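Local coordinates for actin-related protein 8 (Homo sapiens, PDB 4FO0), which belongs to the actin family, binds ATP with low basal ATPase activity, and is a proposed core component of the INO80 chromatin remodelling complex, at residues T33-P37 with L552-K556; V218-M223 with I572-Q578; K497-Y501 with M528-F532. All coordinates share one frame. Residues are numbered along the deposited sequence.

Contact 1: T33-P37 with L552-K556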
loop_
_atom_site.group_PDB
_atom_site.type_symbol
_atom_site.label_atom_id
_atom_site.label_comp_id
_atom_site.label_asym_id
_atom_site.label_seq_id
_atom_site.Cartn_x
_atom_site.Cartn_y
_atom_site.Cartn_z
ATOM N N THR A 33 -5.210 -22.205 0.009
ATOM C CA THR A 33 -4.723 -23.061 -1.069
ATOM C C THR A 33 -4.526 -22.325 -2.390
ATOM O O THR A 33 -3.789 -22.793 -3.259
ATOM C CB THR A 33 -5.649 -24.277 -1.303
ATOM O OG1 THR A 33 -7.013 -23.842 -1.426
ATOM C CG2 THR A 33 -5.537 -25.228 -0.144
ATOM N N ASP A 34 -5.189 -21.185 -2.559
ATOM C CA ASP A 34 -5.017 -20.412 -3.788
ATOM C C ASP A 34 -3.544 -20.005 -3.924
ATOM O O ASP A 34 -2.850 -19.748 -2.935
ATOM C CB ASP A 34 -5.970 -19.212 -3.834
ATOM C CG ASP A 34 -7.453 -19.627 -3.849
ATOM O OD1 ASP A 34 -7.754 -20.744 -4.326
ATOM O OD2 ASP A 34 -8.322 -18.840 -3.400
ATOM N N THR A 35 -3.047 -20.000 -5.150
ATOM C CA THR A 35 -1.663 -19.627 -5.372
ATOM C C THR A 35 -1.561 -18.108 -5.382
ATOM O O THR A 35 -0.697 -17.515 -4.726
ATOM C CB THR A 35 -1.147 -20.201 -6.686
ATOM O OG1 THR A 35 -1.761 -21.479 -6.912
ATOM C CG2 THR A 35 0.369 -20.354 -6.623
ATOM N N LEU A 36 -2.464 -17.490 -6.135
ATOM C CA LEU A 36 -2.690 -16.056 -6.064
ATOM C C LEU A 36 -4.018 -15.758 -5.381
ATOM O O LEU A 36 -5.028 -16.408 -5.658
ATOM C CB LEU A 36 -2.718 -15.457 -7.461
ATOM C CG LEU A 36 -1.440 -15.664 -8.252
ATOM C CD1 LEU A 36 -1.602 -15.017 -9.604
ATOM C CD2 LEU A 36 -0.237 -15.106 -7.493
ATOM N N PRO A 37 -4.023 -14.759 -4.492
ATOM C CA PRO A 37 -5.272 -14.266 -3.913
ATOM C C PRO A 37 -5.973 -13.369 -4.918
ATOM O O PRO A 37 -5.322 -12.839 -5.815
ATOM C CB PRO A 37 -4.783 -13.403 -2.753
ATOM C CG PRO A 37 -3.476 -12.855 -3.250
ATOM C CD PRO A 37 -2.852 -13.998 -4.014
ATOM N N LEU A 552 2.280 -9.486 -2.688
ATOM C CA LEU A 552 1.634 -10.713 -2.210
ATOM C C LEU A 552 2.385 -11.487 -1.124
ATOM O O LEU A 552 1.854 -12.464 -0.594
ATOM C CB LEU A 552 1.354 -11.644 -3.376
ATOM C CG LEU A 552 0.618 -10.997 -4.546
ATOM C CD1 LEU A 552 0.556 -11.966 -5.713
ATOM C CD2 LEU A 552 -0.775 -10.562 -4.128
ATOM N N ILE A 553 3.603 -11.058 -0.798
ATOM C CA ILE A 553 4.424 -11.764 0.173
ATOM C C ILE A 553 3.702 -11.983 1.510
ATOM O O ILE A 553 3.713 -13.093 2.061
ATOM C CB ILE A 553 5.764 -11.038 0.435
ATOM C CG1 ILE A 553 6.448 -10.681 -0.882
ATOM C CG2 ILE A 553 6.680 -11.903 1.284
ATOM C CD1 ILE A 553 6.498 -11.826 -1.848
ATOM N N ALA A 554 3.085 -10.932 2.038
ATOM C CA ALA A 554 2.457 -11.037 3.342
ATOM C C ALA A 554 1.232 -11.945 3.270
ATOM O O ALA A 554 1.034 -12.837 4.113
ATOM C CB ALA A 554 2.090 -9.682 3.861
ATOM N N TRP A 555 0.405 -11.729 2.257
ATOM C CA TRP A 555 -0.741 -12.593 2.091
ATOM C C TRP A 555 -0.267 -14.055 1.993
ATOM O O TRP A 555 -0.799 -14.933 2.661
ATOM C CB TRP A 555 -1.595 -12.194 0.877
ATOM C CG TRP A 555 -2.786 -13.078 0.767
ATOM C CD1 TRP A 555 -4.025 -12.871 1.321
ATOM C CD2 TRP A 555 -2.840 -14.357 0.129
ATOM N NE1 TRP A 555 -4.847 -13.935 1.046
ATOM C CE2 TRP A 555 -4.142 -14.863 0.318
ATOM C CE3 TRP A 555 -1.915 -15.123 -0.589
ATOM C CZ2 TRP A 555 -4.542 -16.095 -0.196
ATOM C CZ3 TRP A 555 -2.310 -16.345 -1.090
ATOM C CH2 TRP A 555 -3.610 -16.821 -0.897
ATOM N N LYS A 556 0.750 -14.319 1.179
ATOM C CA LYS A 556 1.246 -15.685 1.053
ATOM C C LYS A 556 1.717 -16.227 2.397
ATOM O O LYS A 556 1.457 -17.382 2.738
ATOM C CB LYS A 556 2.331 -15.779 -0.015
ATOM C CG LYS A 556 1.723 -15.874 -1.397
ATOM C CD LYS A 556 2.734 -15.892 -2.550
ATOM C CE LYS A 556 1.996 -16.262 -3.851
ATOM N NZ LYS A 556 2.843 -16.350 -5.067
#
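A small proline-on-tryptophan packing joins the turn between strands 26-31 and 38-47 to the start of helix 553-563. Pro37 lies on one face of the indole: its CB is 3.6 Å from the centroid of the Trp555 six-membered ring and only 17° off the ring normal, a good CH-pi geometry. The neighbouring ring atom, Pro37 CG, meets Leu552 CD2 at 3.7 Å, so the proline bridges two side chains one helical turn apart. The fold is that of actin, in which residues distant in sequence build one domain beside the nucleotide cleft; the Leu552 side chain lies about 8 Å from the bound ATP. At the edge of the indole, Trp555 NE1 hydrogen-bonds to Val19 O on strand 17-21. Nearer the surface, Leu36 CD2 touches Leu552 CD1 at 3.7 Å, and the extended chain of Lys556 brings CE to 3.1 Å from the carbonyl O of Thr35.

Contact 2: V218-M223 with I572-Q578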
loop_
_atom_site.group_PDB
_atom_site.type_symbol
_atom_site.label_atom_id
_atom_site.label_comp_id
_atom_site.label_asym_id
_atom_site.label_seq_id
_atom_site.Cartn_x
_atom_site.Cartn_y
_atom_site.Cartn_z
ATOM N N VAL A 218 -12.582 -8.683 14.326
ATOM C CA VAL A 218 -12.749 -10.026 14.823
ATOM C C VAL A 218 -14.219 -10.282 15.124
ATOM O O VAL A 218 -14.776 -11.315 14.750
ATOM C CB VAL A 218 -11.949 -10.233 16.105
ATOM C CG1 VAL A 218 -12.321 -11.564 16.735
ATOM C CG2 VAL A 218 -10.457 -10.145 15.811
ATOM N N ASN A 219 -14.862 -9.336 15.797
ATOM C CA ASN A 219 -16.269 -9.524 16.097
ATOM C C ASN A 219 -17.061 -9.657 14.807
ATOM O O ASN A 219 -17.962 -10.484 14.689
ATOM C CB ASN A 219 -16.814 -8.402 16.978
ATOM C CG ASN A 219 -18.270 -8.612 17.327
ATOM O OD1 ASN A 219 -18.613 -9.446 18.169
ATOM N ND2 ASN A 219 -19.142 -7.871 16.663
ATOM N N MET A 220 -16.691 -8.851 13.826
ATOM C CA MET A 220 -17.372 -8.877 12.554
ATOM C C MET A 220 -17.177 -10.237 11.881
ATOM O O MET A 220 -18.144 -10.862 11.450
ATOM C CB MET A 220 -16.888 -7.733 11.656
ATOM C CG MET A 220 -17.590 -7.719 10.326
ATOM S SD MET A 220 -16.692 -6.903 9.008
ATOM C CE MET A 220 -15.066 -7.650 9.127
ATOM N N ILE A 221 -15.931 -10.691 11.790
ATOM C CA ILE A 221 -15.634 -11.986 11.175
ATOM C C ILE A 221 -16.432 -13.141 11.787
ATOM O O ILE A 221 -17.073 -13.923 11.082
ATOM C CB ILE A 221 -14.154 -12.359 11.326
ATOM C CG1 ILE A 221 -13.265 -11.334 10.631
ATOM C CG2 ILE A 221 -13.922 -13.724 10.739
ATOM C CD1 ILE A 221 -13.623 -11.166 9.196
ATOM N N LEU A 222 -16.371 -13.249 13.109
ATOM C CA LEU A 222 -16.982 -14.361 13.818
ATOM C C LEU A 222 -18.502 -14.235 13.942
ATOM O O LEU A 222 -19.242 -15.151 13.570
ATOM C CB LEU A 222 -16.336 -14.513 15.202
ATOM C CG LEU A 222 -14.869 -14.938 15.152
ATOM C CD1 LEU A 222 -14.317 -15.079 16.541
ATOM C CD2 LEU A 222 -14.716 -16.239 14.381
ATOM N N MET A 223 -18.961 -13.093 14.447
ATOM C CA MET A 223 -20.373 -12.902 14.757
ATOM C C MET A 223 -21.241 -12.470 13.570
ATOM O O MET A 223 -22.343 -12.972 13.390
ATOM C CB MET A 223 -20.546 -11.912 15.922
ATOM C CG MET A 223 -19.930 -12.347 17.251
ATOM S SD MET A 223 -20.349 -14.036 17.787
ATOM C CE MET A 223 -19.296 -14.984 16.698
ATOM N N ILE A 572 -9.309 -18.778 17.533
ATOM C CA ILE A 572 -10.341 -18.338 18.447
ATOM C C ILE A 572 -11.659 -18.648 17.790
ATOM O O ILE A 572 -11.890 -18.250 16.650
ATOM C CB ILE A 572 -10.257 -16.837 18.717
ATOM C CG1 ILE A 572 -8.932 -16.492 19.404
ATOM C CG2 ILE A 572 -11.436 -16.391 19.560
ATOM C CD1 ILE A 572 -8.722 -15.005 19.609
ATOM N N TYR A 573 -12.524 -19.362 18.504
ATOM C CA TYR A 573 -13.773 -19.838 17.927
ATOM C C TYR A 573 -14.959 -19.010 18.359
ATOM O O TYR A 573 -14.913 -18.320 19.379
ATOM C CB TYR A 573 -13.984 -21.326 18.244
ATOM C CG TYR A 573 -12.950 -22.204 17.571
ATOM C CD1 TYR A 573 -13.121 -22.618 16.250
ATOM C CD2 TYR A 573 -11.778 -22.582 18.237
ATOM C CE1 TYR A 573 -12.164 -23.407 15.606
ATOM C CE2 TYR A 573 -10.812 -23.373 17.603
ATOM C CZ TYR A 573 -11.016 -23.783 16.287
ATOM O OH TYR A 573 -10.080 -24.561 15.641
ATOM N N GLN A 574 -16.021 -19.084 17.562
ATOM C CA GLN A 574 -17.216 -18.283 17.785
ATOM C C GLN A 574 -17.697 -18.230 19.223
ATOM O O GLN A 574 -17.947 -17.146 19.758
ATOM C CB GLN A 574 -18.355 -18.790 16.925
ATOM C CG GLN A 574 -18.289 -18.392 15.487
ATOM C CD GLN A 574 -19.670 -18.373 14.863
ATOM O OE1 GLN A 574 -20.645 -17.981 15.509
ATOM N NE2 GLN A 574 -19.767 -18.808 13.611
ATOM N N ARG A 575 -17.855 -19.393 19.849
ATOM C CA ARG A 575 -18.475 -19.416 21.164
ATOM C C ARG A 575 -17.568 -18.855 22.248
ATOM O O ARG A 575 -18.034 -18.156 23.148
ATOM C CB ARG A 575 -19.008 -20.799 21.532
ATOM C CG ARG A 575 -20.238 -20.717 22.440
ATOM C CD ARG A 575 -20.970 -22.042 22.536
ATOM N NE ARG A 575 -20.143 -23.079 23.149
ATOM C CZ ARG A 575 -20.515 -23.813 24.192
ATOM N NH1 ARG A 575 -21.708 -23.631 24.745
ATOM N NH2 ARG A 575 -19.696 -24.735 24.680
ATOM N N GLU A 576 -16.274 -19.132 22.151
ATOM C CA GLU A 576 -15.322 -18.503 23.063
ATOM C C GLU A 576 -15.389 -16.982 22.928
ATOM O O GLU A 576 -15.230 -16.244 23.902
ATOM C CB GLU A 576 -13.902 -18.993 22.794
ATOM C CG GLU A 576 -13.798 -20.504 22.604
ATOM C CD GLU A 576 -12.440 -20.942 22.057
ATOM O OE1 GLU A 576 -11.962 -22.029 22.444
ATOM O OE2 GLU A 576 -11.849 -20.207 21.236
ATOM N N TRP A 577 -15.637 -16.509 21.717
ATOM C CA TRP A 577 -15.740 -15.090 21.491
ATOM C C TRP A 577 -17.005 -14.536 22.063
ATOM O O TRP A 577 -16.979 -13.570 22.845
ATOM C CB TRP A 577 -15.662 -14.768 20.010
ATOM C CG TRP A 577 -15.653 -13.289 19.765
ATOM C CD1 TRP A 577 -16.697 -12.498 19.318
ATOM C CD2 TRP A 577 -14.544 -12.363 19.987
ATOM N NE1 TRP A 577 -16.317 -11.190 19.241
ATOM C CE2 TRP A 577 -15.038 -11.041 19.626
ATOM C CE3 TRP A 577 -13.238 -12.494 20.420
ATOM C CZ2 TRP A 577 -14.244 -9.918 19.702
ATOM C CZ3 TRP A 577 -12.447 -11.354 20.494
ATOM C CH2 TRP A 577 -12.941 -10.097 20.145
ATOM N N GLN A 578 -18.129 -15.126 21.683
ATOM C CA GLN A 578 -19.422 -14.693 22.180
ATOM C C GLN A 578 -19.400 -14.598 23.692
ATOM O O GLN A 578 -20.035 -13.732 24.281
ATOM C CB GLN A 578 -20.502 -15.675 21.743
ATOM C CG GLN A 578 -21.915 -15.156 21.905
ATOM C CD GLN A 578 -22.897 -15.877 21.007
ATOM O OE1 GLN A 578 -22.568 -16.894 20.401
ATOM N NE2 GLN A 578 -24.110 -15.350 20.915
#
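Trp577 is the knob of this interface, set into a hole formed by Val218, Asn219, Leu222 and Met223 on helix 211-225. Its chi1 is t, which sends the indole across to the partner helix, and each of the four neighbours meets a different part of the tryptophan side chain. Val218, with chi1 also t, places CG1 almost squarely over the ring: it lies 3.6 Å from the centroid of the six-membered ring of Trp577 and 6° off the normal, a CH-pi contact. Asn219 is likewise t, and its OD1 accepts a hydrogen bond of 3.1 Å from Trp577 NE1, so the one polar atom of the indole is satisfied inside an otherwise apolar hole. Here the C-terminal part of the actin-fold chain returns to a helix from its first half, in one domain: helix 211-225 packs against helix 574-580, the local axes 10.0 Å apart and at 129°, while the short strand 572-573 pairs antiparallel with strand 229-234. Leu222, in the m,t rotamer, reaches with CD1 to within 3.7 Å of Trp577 CB. Met223 instead folds back through m, m and p, laying CG 3.8 Å from Trp577 CD1 and its sulfur at the indole edge, a Met-aromatic contact, with CE 3.5 Å from Gln574 OE1. The helix that carries Trp577 starts right after Tyr573, its N-cap; Glu576, with chi1 m, curls back so that OE2 accepts a 2.9 Å hydrogen bond from Tyr573 N, one half of a capping box; Glu576 also forms a salt bridge with Arg588.

Contact 3: K497-Y501 with M528-F532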
loop_
_atom_site.group_PDB
_atom_site.type_symbol
_atom_site.label_atom_id
_atom_site.label_comp_id
_atom_site.label_asym_id
_atom_site.label_seq_id
_atom_site.Cartn_x
_atom_site.Cartn_y
_atom_site.Cartn_z
ATOM N N LYS A 497 21.075 -6.730 15.840
ATOM C CA LYS A 497 21.398 -5.697 14.857
ATOM C C LYS A 497 22.225 -6.237 13.703
ATOM O O LYS A 497 21.972 -5.914 12.546
ATOM C CB LYS A 497 22.119 -4.517 15.490
ATOM C CG LYS A 497 21.288 -3.756 16.481
ATOM C CD LYS A 497 22.071 -2.576 17.033
ATOM C CE LYS A 497 21.362 -1.974 18.227
ATOM N NZ LYS A 497 21.766 -0.567 18.470
ATOM N N LYS A 498 23.228 -7.049 14.005
ATOM C CA LYS A 498 24.006 -7.634 12.929
ATOM C C LYS A 498 23.042 -8.299 11.956
ATOM O O LYS A 498 23.111 -8.080 10.742
ATOM C CB LYS A 498 25.030 -8.643 13.458
ATOM C CG LYS A 498 26.383 -8.036 13.796
ATOM C CD LYS A 498 27.463 -9.112 13.948
ATOM C CE LYS A 498 27.166 -10.056 15.113
ATOM N NZ LYS A 498 28.126 -11.203 15.195
ATOM N N LYS A 499 22.125 -9.093 12.501
ATOM C CA LYS A 499 21.169 -9.824 11.678
ATOM C C LYS A 499 20.279 -8.897 10.859
ATOM O O LYS A 499 20.028 -9.157 9.686
ATOM C CB LYS A 499 20.332 -10.768 12.541
ATOM C CG LYS A 499 21.160 -11.880 13.185
ATOM C CD LYS A 499 20.307 -13.048 13.669
ATOM C CE LYS A 499 19.494 -12.692 14.909
ATOM N NZ LYS A 499 18.505 -13.766 15.239
ATOM N N MET A 500 19.827 -7.809 11.478
ATOM C CA MET A 500 18.950 -6.839 10.823
ATOM C C MET A 500 19.620 -6.051 9.700
ATOM O O MET A 500 19.058 -5.946 8.608
ATOM C CB MET A 500 18.351 -5.870 11.845
ATOM C CG MET A 500 17.543 -6.548 12.953
ATOM S SD MET A 500 16.395 -7.785 12.319
ATOM C CE MET A 500 15.775 -8.535 13.816
ATOM N N TYR A 501 20.801 -5.485 9.957
ATOM C CA TYR A 501 21.520 -4.755 8.909
ATOM C C TYR A 501 21.789 -5.686 7.749
ATOM O O TYR A 501 21.708 -5.280 6.595
ATOM C CB TYR A 501 22.860 -4.186 9.386
ATOM C CG TYR A 501 22.773 -3.061 10.384
ATOM C CD1 TYR A 501 22.353 -1.795 10.009
ATOM C CD2 TYR A 501 23.135 -3.261 11.709
ATOM C CE1 TYR A 501 22.274 -0.753 10.937
ATOM C CE2 TYR A 501 23.061 -2.238 12.641
ATOM C CZ TYR A 501 22.632 -0.985 12.251
ATOM O OH TYR A 501 22.562 0.023 13.190
ATOM N N MET A 528 24.535 3.781 7.250
ATOM C CA MET A 528 24.569 2.968 8.463
ATOM C C MET A 528 25.807 3.277 9.282
ATOM O O MET A 528 26.751 3.869 8.760
ATOM C CB MET A 528 24.524 1.477 8.139
ATOM C CG MET A 528 25.739 0.975 7.390
ATOM S SD MET A 528 25.631 -0.800 7.088
ATOM C CE MET A 528 25.539 -1.356 8.787
ATOM N N PRO A 529 25.802 2.871 10.566
ATOM C CA PRO A 529 26.923 3.036 11.501
ATOM C C PRO A 529 28.135 2.261 11.006
ATOM O O PRO A 529 28.029 1.047 10.795
ATOM C CB PRO A 529 26.402 2.407 12.797
ATOM C CG PRO A 529 24.928 2.342 12.643
ATOM C CD PRO A 529 24.684 2.138 11.183
ATOM N N PRO A 530 29.278 2.950 10.839
ATOM C CA PRO A 530 30.437 2.413 10.118
ATOM C C PRO A 530 31.056 1.255 10.881
ATOM O O PRO A 530 31.646 0.359 10.271
ATOM C CB PRO A 530 31.406 3.600 10.065
ATOM C CG PRO A 530 30.634 4.791 10.596
ATOM C CD PRO A 530 29.594 4.226 11.494
ATOM N N SER A 531 30.907 1.280 12.204
ATOM C CA SER A 531 31.349 0.180 13.048
ATOM C C SER A 531 30.706 -1.147 12.625
ATOM O O SER A 531 31.390 -2.165 12.510
ATOM C CB SER A 531 31.038 0.480 14.515
ATOM O OG SER A 531 29.964 -0.322 14.973
ATOM N N PHE A 532 29.394 -1.125 12.384
ATOM C CA PHE A 532 28.653 -2.318 11.961
ATOM C C PHE A 532 28.920 -2.670 10.509
ATOM O O PHE A 532 28.948 -3.851 10.138
ATOM C CB PHE A 532 27.149 -2.134 12.164
ATOM C CG PHE A 532 26.688 -2.401 13.566
ATOM C CD1 PHE A 532 26.497 -3.708 14.008
ATOM C CD2 PHE A 532 26.442 -1.349 14.449
ATOM C CE1 PHE A 532 26.065 -3.972 15.313
ATOM C CE2 PHE A 532 26.010 -1.598 15.758
ATOM C CZ PHE A 532 25.820 -2.916 16.191
#
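Most distinctive is Tyr501, with a methionine methyl over one face and a phenylalanine set obliquely beside it. The methyl, CE of Met528, lies 3.9 Å from the Tyr501 centroid and 29° off the normal, while the sulfur approaches obliquely at 5.3 Å from the same centroid, giving a Met-aromatic contact. Phe532 forms an oblique pair with the tyrosine, centroids 5.1 Å apart and planes at 35°, so that Tyr501 CE2 sits over the Phe532 face, 3.7 Å from CG. Residues 497-501 lie just before a beta-alpha-beta crossover of the actin fold and 528-532 within its connection: helix 494-502 leads into strand 503-507, helix 516-527 crosses over, and helix 530-535 precedes the parallel strand 540-542. Pro529, the N-cap of this last helix, sets its CG 3.4 Å from Tyr501 OH. Lys497 and Lys498 contribute their aliphatic parts: Lys497 CD lies 3.9 Å from Phe532 CZ and Lys498 CG 4.3 Å from Phe532 CD1, whereas Lys497 NZ forms a salt bridge with Asp489.

How the contacts relate
From the N terminus, the chain opens contact 1 at 33-37 and contact 2 at 218-223 before either is closed. It then lays down four strands of the six-stranded sheet and crosses a long unmodelled region before contact 3 opens at 497-501, a local closure of 26 intervening residues nested inside both larger loops. Contact 1 closes next, at 552-556, and contact 2 last, at 572-578, so these two cross. Helix 553-563 runs on towards strand 572-573, and the C-terminal part thus returns twice to elements of the domain built on the N-terminal sheet, a strand-connecting loop and helix 211-225, with the contact centres about 24 Å apart. Contact 3 instead ties together helices beside the other sheet.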